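Local coordinates for K Homology domain-containing protein (Aeropyrum pernix, PDB 1TUA) that is of unknown function but carries two KH-type domains in a four-layer alpha-beta sandwich and probably binds RNA, at residues Val8-Arg14 with Val67-Gly73; Asp86-Val90 with Gly142-Met148. All coordinates share one frame. Residue numbers count along the deposited sequence, not the author numbering.

Interaction 1: Val8-Arg14 with Val67-Gly73; sequences VKVKPER and VKAISLG
V8, chi1 t, lays CG1 against CG1 of V67 at 3.6 Å, where the last helix of a type I KH fold (beta-alpha-alpha-beta-beta-alpha), 57-72, packs on its first strand, 6-9, an edge of the three-stranded sheet. V8 to V10 stay extended over the last turns of that helix, with CA of V10 5.3 Å from CA of S71. CG2 of V10 reaches CG1 of V67 at 3.8 Å, and L15 and V18 of helix 15-19 also pack on V10. S71, chi1 t, turns its hydroxyl to the departing chain: K11 N donates to S71 OG at 3.0 Å. The chain then bends, R14 N bonding K11 O at 2.8 Å, while NZ of K11 leaves for a salt bridge with E137 of the second domain. The helix closes in a Schellman motif at G73, whose phi is 131°. R14, with chi1 to chi3 all m, curls along this end, CG 3.3 Å from S71 O, and its NE and NH2 donate to I70 O at 2.8 and 3.0 Å.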
loop_
_atom_site.group_PDB
_atom_site.type_symbol
_atom_site.label_atom_id
_atom_site.label_comp_id
_atom_site.label_asym_id
_atom_site.label_seq_id
_atom_site.Cartn_x
_atom_site.Cartn_y
_atom_site.Cartn_z
ATOM N N VAL A 8 5.073 13.456 -6.330
ATOM C CA VAL A 8 4.076 12.723 -5.569
ATOM C C VAL A 8 3.224 13.703 -4.766
ATOM O O VAL A 8 3.730 14.398 -3.881
ATOM C CB VAL A 8 4.745 11.727 -4.594
ATOM C CG1 VAL A 8 3.683 10.939 -3.836
ATOM C CG2 VAL A 8 5.666 10.798 -5.358
ATOM N N LYS A 9 1.935 13.767 -5.090
ATOM C CA LYS A 9 1.030 14.652 -4.369
ATOM C C LYS A 9 0.745 13.984 -3.034
ATOM O O LYS A 9 0.389 12.811 -2.990
ATOM C CB LYS A 9 -0.277 14.838 -5.141
ATOM C CG LYS A 9 -1.274 15.778 -4.458
ATOM C CD LYS A 9 -0.733 17.205 -4.366
ATOM C CE LYS A 9 -1.636 18.097 -3.524
ATOM N NZ LYS A 9 -1.756 17.589 -2.128
ATOM N N VAL A 10 0.913 14.719 -1.945
ATOM C CA VAL A 10 0.671 14.155 -0.623
ATOM C C VAL A 10 -0.526 14.831 0.045
ATOM O O VAL A 10 -0.702 16.042 -0.072
ATOM C CB VAL A 10 1.930 14.314 0.278
ATOM C CG1 VAL A 10 1.631 13.862 1.697
ATOM C CG2 VAL A 10 3.085 13.493 -0.304
ATOM N N LYS A 11 -1.362 14.043 0.718
ATOM C CA LYS A 11 -2.512 14.608 1.416
ATOM C C LYS A 11 -1.927 15.600 2.416
ATOM O O LYS A 11 -1.018 15.264 3.171
ATOM C CB LYS A 11 -3.292 13.512 2.148
ATOM C CG LYS A 11 -3.913 12.459 1.224
ATOM C CD LYS A 11 -4.779 11.457 2.011
ATOM C CE LYS A 11 -5.264 10.284 1.146
ATOM N NZ LYS A 11 -6.218 10.683 0.069
ATOM N N PRO A 12 -2.428 16.843 2.426
ATOM C CA PRO A 12 -1.908 17.854 3.356
ATOM C C PRO A 12 -1.766 17.370 4.800
ATOM O O PRO A 12 -0.772 17.664 5.467
ATOM C CB PRO A 12 -2.916 18.997 3.220
ATOM C CG PRO A 12 -3.349 18.885 1.793
ATOM C CD PRO A 12 -3.536 17.388 1.622
ATOM N N GLU A 13 -2.759 16.618 5.270
ATOM C CA GLU A 13 -2.767 16.103 6.634
ATOM C C GLU A 13 -1.723 15.011 6.888
ATOM O O GLU A 13 -1.557 14.558 8.022
ATOM C CB GLU A 13 -4.164 15.566 6.985
ATOM C CG GLU A 13 -4.623 14.384 6.130
ATOM C CD GLU A 13 -5.452 14.788 4.910
ATOM O OE1 GLU A 13 -5.125 15.799 4.242
ATOM O OE2 GLU A 13 -6.437 14.073 4.613
ATOM N N ARG A 14 -1.015 14.591 5.843
ATOM C CA ARG A 14 0.001 13.554 6.000
ATOM C C ARG A 14 1.410 14.034 5.672
ATOM O O ARG A 14 2.365 13.266 5.772
ATOM C CB ARG A 14 -0.332 12.344 5.116
ATOM C CG ARG A 14 -1.584 11.604 5.526
ATOM C CD ARG A 14 -1.386 10.953 6.869
ATOM N NE ARG A 14 -0.524 9.777 6.775
ATOM C CZ ARG A 14 0.043 9.179 7.815
ATOM N NH1 ARG A 14 -0.151 9.648 9.041
ATOM N NH2 ARG A 14 0.793 8.101 7.632
ATOM N N VAL A 67 6.573 7.105 -0.241
ATOM C CA VAL A 67 5.927 8.392 0.020
ATOM C C VAL A 67 4.417 8.295 -0.215
ATOM O O VAL A 67 3.620 8.784 0.585
ATOM C CB VAL A 67 6.505 9.497 -0.886
ATOM C CG1 VAL A 67 5.648 10.762 -0.776
ATOM C CG2 VAL A 67 7.952 9.793 -0.481
ATOM N N LYS A 68 4.025 7.667 -1.317
ATOM C CA LYS A 68 2.609 7.523 -1.628
ATOM C C LYS A 68 1.909 6.708 -0.546
ATOM O O LYS A 68 0.806 7.049 -0.125
ATOM C CB LYS A 68 2.427 6.852 -2.992
ATOM C CG LYS A 68 0.969 6.630 -3.368
ATOM C CD LYS A 68 0.844 5.932 -4.719
ATOM C CE LYS A 68 -0.621 5.677 -5.085
ATOM N NZ LYS A 68 -0.770 4.887 -6.354
ATOM N N ALA A 69 2.555 5.636 -0.093
ATOM C CA ALA A 69 1.987 4.775 0.946
ATOM C C ALA A 69 1.767 5.532 2.267
ATOM O O ALA A 69 0.762 5.322 2.951
ATOM C CB ALA A 69 2.891 3.558 1.173
ATOM N N ILE A 70 2.704 6.403 2.633
ATOM C CA ILE A 70 2.562 7.182 3.864
ATOM C C ILE A 70 1.423 8.188 3.698
ATOM O O ILE A 70 0.626 8.405 4.617
ATOM C CB ILE A 70 3.875 7.922 4.211
ATOM C CG1 ILE A 70 4.957 6.888 4.546
ATOM C CG2 ILE A 70 3.648 8.902 5.381
ATOM C CD1 ILE A 70 6.349 7.473 4.669
ATOM N N SER A 71 1.347 8.792 2.518
ATOM C CA SER A 71 0.284 9.749 2.207
ATOM C C SER A 71 -1.087 9.075 2.343
ATOM O O SER A 71 -2.041 9.673 2.838
ATOM C CB SER A 71 0.463 10.275 0.778
ATOM O OG SER A 71 -0.570 11.179 0.430
ATOM N N LEU A 72 -1.171 7.823 1.905
ATOM C CA LEU A 72 -2.415 7.056 1.975
ATOM C C LEU A 72 -2.835 6.673 3.395
ATOM O O LEU A 72 -3.985 6.284 3.624
ATOM C CB LEU A 72 -2.301 5.799 1.112
ATOM C CG LEU A 72 -2.365 6.066 -0.395
ATOM C CD1 LEU A 72 -1.947 4.824 -1.156
ATOM C CD2 LEU A 72 -3.777 6.489 -0.777
ATOM N N GLY A 73 -1.914 6.772 4.349
ATOM C CA GLY A 73 -2.267 6.451 5.722
ATOM C C GLY A 73 -1.346 5.507 6.474
ATOM O O GLY A 73 -1.421 5.423 7.701
#

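Interaction 2: Asp86-Val90 with Gly142-Met148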
loop_
_atom_site.group_PDB
_atom_site.type_symbol
_atom_site.label_atom_id
_atom_site.label_comp_id
_atom_site.label_asym_id
_atom_site.label_seq_id
_atom_site.Cartn_x
_atom_site.Cartn_y
_atom_site.Cartn_z
ATOM N N ASP A 86 10.043 -7.342 -4.711
ATOM C CA ASP A 86 8.746 -7.927 -5.022
ATOM C C ASP A 86 7.534 -7.352 -4.294
ATOM O O ASP A 86 6.407 -7.783 -4.548
ATOM C CB ASP A 86 8.794 -9.439 -4.808
ATOM C CG ASP A 86 9.857 -10.108 -5.659
ATOM O OD1 ASP A 86 9.932 -9.799 -6.872
ATOM O OD2 ASP A 86 10.613 -10.944 -5.114
ATOM N N GLN A 87 7.743 -6.389 -3.402
ATOM C CA GLN A 87 6.611 -5.794 -2.688
ATOM C C GLN A 87 6.046 -4.639 -3.515
ATOM O O GLN A 87 6.797 -3.826 -4.045
ATOM C CB GLN A 87 7.044 -5.277 -1.308
ATOM C CG GLN A 87 7.673 -6.325 -0.410
ATOM C CD GLN A 87 6.774 -7.524 -0.226
ATOM O OE1 GLN A 87 5.698 -7.429 0.370
ATOM N NE2 GLN A 87 7.202 -8.666 -0.752
ATOM N N ILE A 88 4.722 -4.577 -3.635
ATOM C CA ILE A 88 4.072 -3.511 -4.387
ATOM C C ILE A 88 2.935 -2.879 -3.574
ATOM O O ILE A 88 2.506 -3.402 -2.546
ATOM C CB ILE A 88 3.478 -4.021 -5.730
ATOM C CG1 ILE A 88 2.343 -5.010 -5.456
ATOM C CG2 ILE A 88 4.566 -4.673 -6.573
ATOM C CD1 ILE A 88 1.532 -5.359 -6.674
ATOM N N LEU A 89 2.454 -1.747 -4.061
ATOM C CA LEU A 89 1.371 -1.031 -3.414
ATOM C C LEU A 89 0.142 -1.071 -4.313
ATOM O O LEU A 89 0.205 -0.677 -5.477
ATOM C CB LEU A 89 1.780 0.421 -3.173
ATOM C CG LEU A 89 0.705 1.383 -2.659
ATOM C CD1 LEU A 89 0.260 0.975 -1.258
ATOM C CD2 LEU A 89 1.279 2.798 -2.648
ATOM N N VAL A 90 -0.965 -1.564 -3.770
ATOM C CA VAL A 90 -2.221 -1.633 -4.506
ATOM C C VAL A 90 -3.235 -0.845 -3.707
ATOM O O VAL A 90 -3.248 -0.916 -2.479
ATOM C CB VAL A 90 -2.707 -3.073 -4.656
ATOM C CG1 VAL A 90 -4.118 -3.087 -5.236
ATOM C CG2 VAL A 90 -1.751 -3.835 -5.557
ATOM N N GLY A 142 2.124 -5.798 -0.460
ATOM C CA GLY A 142 2.467 -7.216 -0.474
ATOM C C GLY A 142 3.014 -7.588 -1.841
ATOM O O GLY A 142 3.142 -6.709 -2.694
ATOM N N ASP A 143 3.362 -8.855 -2.076
ATOM C CA ASP A 143 3.843 -9.195 -3.413
ATOM C C ASP A 143 2.631 -9.202 -4.337
ATOM O O ASP A 143 1.489 -9.237 -3.873
ATOM C CB ASP A 143 4.618 -10.537 -3.458
ATOM C CG ASP A 143 3.791 -11.731 -3.037
ATOM O OD1 ASP A 143 2.691 -11.938 -3.586
ATOM O OD2 ASP A 143 4.257 -12.485 -2.158
ATOM N N TYR A 144 2.876 -9.150 -5.639
ATOM C CA TYR A 144 1.802 -9.086 -6.621
ATOM C C TYR A 144 0.559 -9.943 -6.399
ATOM O O TYR A 144 -0.545 -9.415 -6.292
ATOM C CB TYR A 144 2.341 -9.379 -8.023
ATOM C CG TYR A 144 1.281 -9.187 -9.077
ATOM C CD1 TYR A 144 0.807 -7.914 -9.388
ATOM C CD2 TYR A 144 0.697 -10.281 -9.712
ATOM C CE1 TYR A 144 -0.227 -7.734 -10.301
ATOM C CE2 TYR A 144 -0.338 -10.113 -10.628
ATOM C CZ TYR A 144 -0.796 -8.839 -10.915
ATOM O OH TYR A 144 -1.828 -8.669 -11.809
ATOM N N GLU A 145 0.726 -11.259 -6.352
ATOM C CA GLU A 145 -0.419 -12.143 -6.176
ATOM C C GLU A 145 -1.160 -11.989 -4.852
ATOM O O GLU A 145 -2.393 -12.004 -4.821
ATOM C CB GLU A 145 0.017 -13.588 -6.346
ATOM C CG GLU A 145 0.525 -13.887 -7.722
ATOM C CD GLU A 145 0.698 -15.361 -7.930
ATOM O OE1 GLU A 145 1.580 -15.954 -7.273
ATOM O OE2 GLU A 145 -0.065 -15.930 -8.737
ATOM N N ARG A 146 -0.416 -11.856 -3.759
ATOM C CA ARG A 146 -1.036 -11.690 -2.450
ATOM C C ARG A 146 -1.758 -10.345 -2.339
ATOM O O ARG A 146 -2.862 -10.272 -1.797
ATOM C CB ARG A 146 0.017 -11.835 -1.349
ATOM C CG ARG A 146 0.525 -13.263 -1.214
ATOM C CD ARG A 146 1.640 -13.382 -0.191
ATOM N NE ARG A 146 1.941 -14.787 0.086
ATOM C CZ ARG A 146 2.452 -15.633 -0.802
ATOM N NH1 ARG A 146 2.733 -15.223 -2.032
ATOM N NH2 ARG A 146 2.662 -16.898 -0.464
ATOM N N ALA A 147 -1.148 -9.284 -2.860
ATOM C CA ALA A 147 -1.784 -7.969 -2.824
ATOM C C ALA A 147 -3.066 -7.987 -3.672
ATOM O O ALA A 147 -4.081 -7.393 -3.298
ATOM C CB ALA A 147 -0.819 -6.896 -3.337
ATOM N N MET A 148 -3.021 -8.668 -4.816
ATOM C CA MET A 148 -4.198 -8.740 -5.673
ATOM C C MET A 148 -5.288 -9.596 -5.018
ATOM O O MET A 148 -6.481 -9.324 -5.188
ATOM C CB MET A 148 -3.829 -9.287 -7.059
ATOM C CG MET A 148 -2.991 -8.314 -7.917
ATOM S SD MET A 148 -3.691 -6.620 -8.037
ATOM C CE MET A 148 -5.147 -6.944 -8.992
HETATM O O HOH W 1 5.513 -9.019 -6.603
#
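A147 sits at the apolar centre of this contact, its CB 3.9 Å from CG2 of V90 and 4.2 Å from CG1 of I88. This is the last helix of the second type I KH fold, 144-158, packed on its first strand, 87-93: the helix's first turn, 144-148, runs at 26° to strand 87-90 (N-to-C directions), the two axes 8.2 Å apart at closest approach. M148 extends the patch, SD 4.2 Å from V90 CG2. I88, chi1 p, carries CD1 to that first turn, 3.8 Å from CD1 at the edge of the Y144 ring. L89 points away, toward helix 57-72. The backbones join just before the helix, where I88 and G142 form an antiparallel hydrogen-bonded pair: I88 N to G142 O is 2.8 Å, G142 N to I88 O 3.2 Å. There the chain turns its corner from strand into helix, and Q87 OE1, which accepts from R81, lies 3.3 Å from G142 CA. D143 is the N-cap, OD1 accepting from R146 N at 3.1 Å, while OD2 forms a salt bridge with R146 NH1. Outermost, D86 O takes a CA-H...O contact from D143 CA at 3.1 Å, and one water bridges D86 O, at 2.6 Å, to Y144 N, at 2.8 Å.

Both contacts join the edge strand that opens a KH domain to the helix after its third strand, equivalent elements in two repeats, but at different helix ends. Interaction 1 grips the C-terminal end, side chains satisfying backbone groups; interaction 2 holds the N-terminal end by strand pairing, apolar packing and a bridging water, while D143 caps the helix from within its own segment. Both are partly buried; the apolar part is V8, V10 and V67 in one and chiefly I88, V90, A147 and M148 in the other. R14 is drawn into interaction 1, whereas D86 stays exposed at the rim of interaction 2. They meet through L89, whose CD2 lies 3.8 Å from K68 CD, so the first domain's helix covers the second domain's sheet.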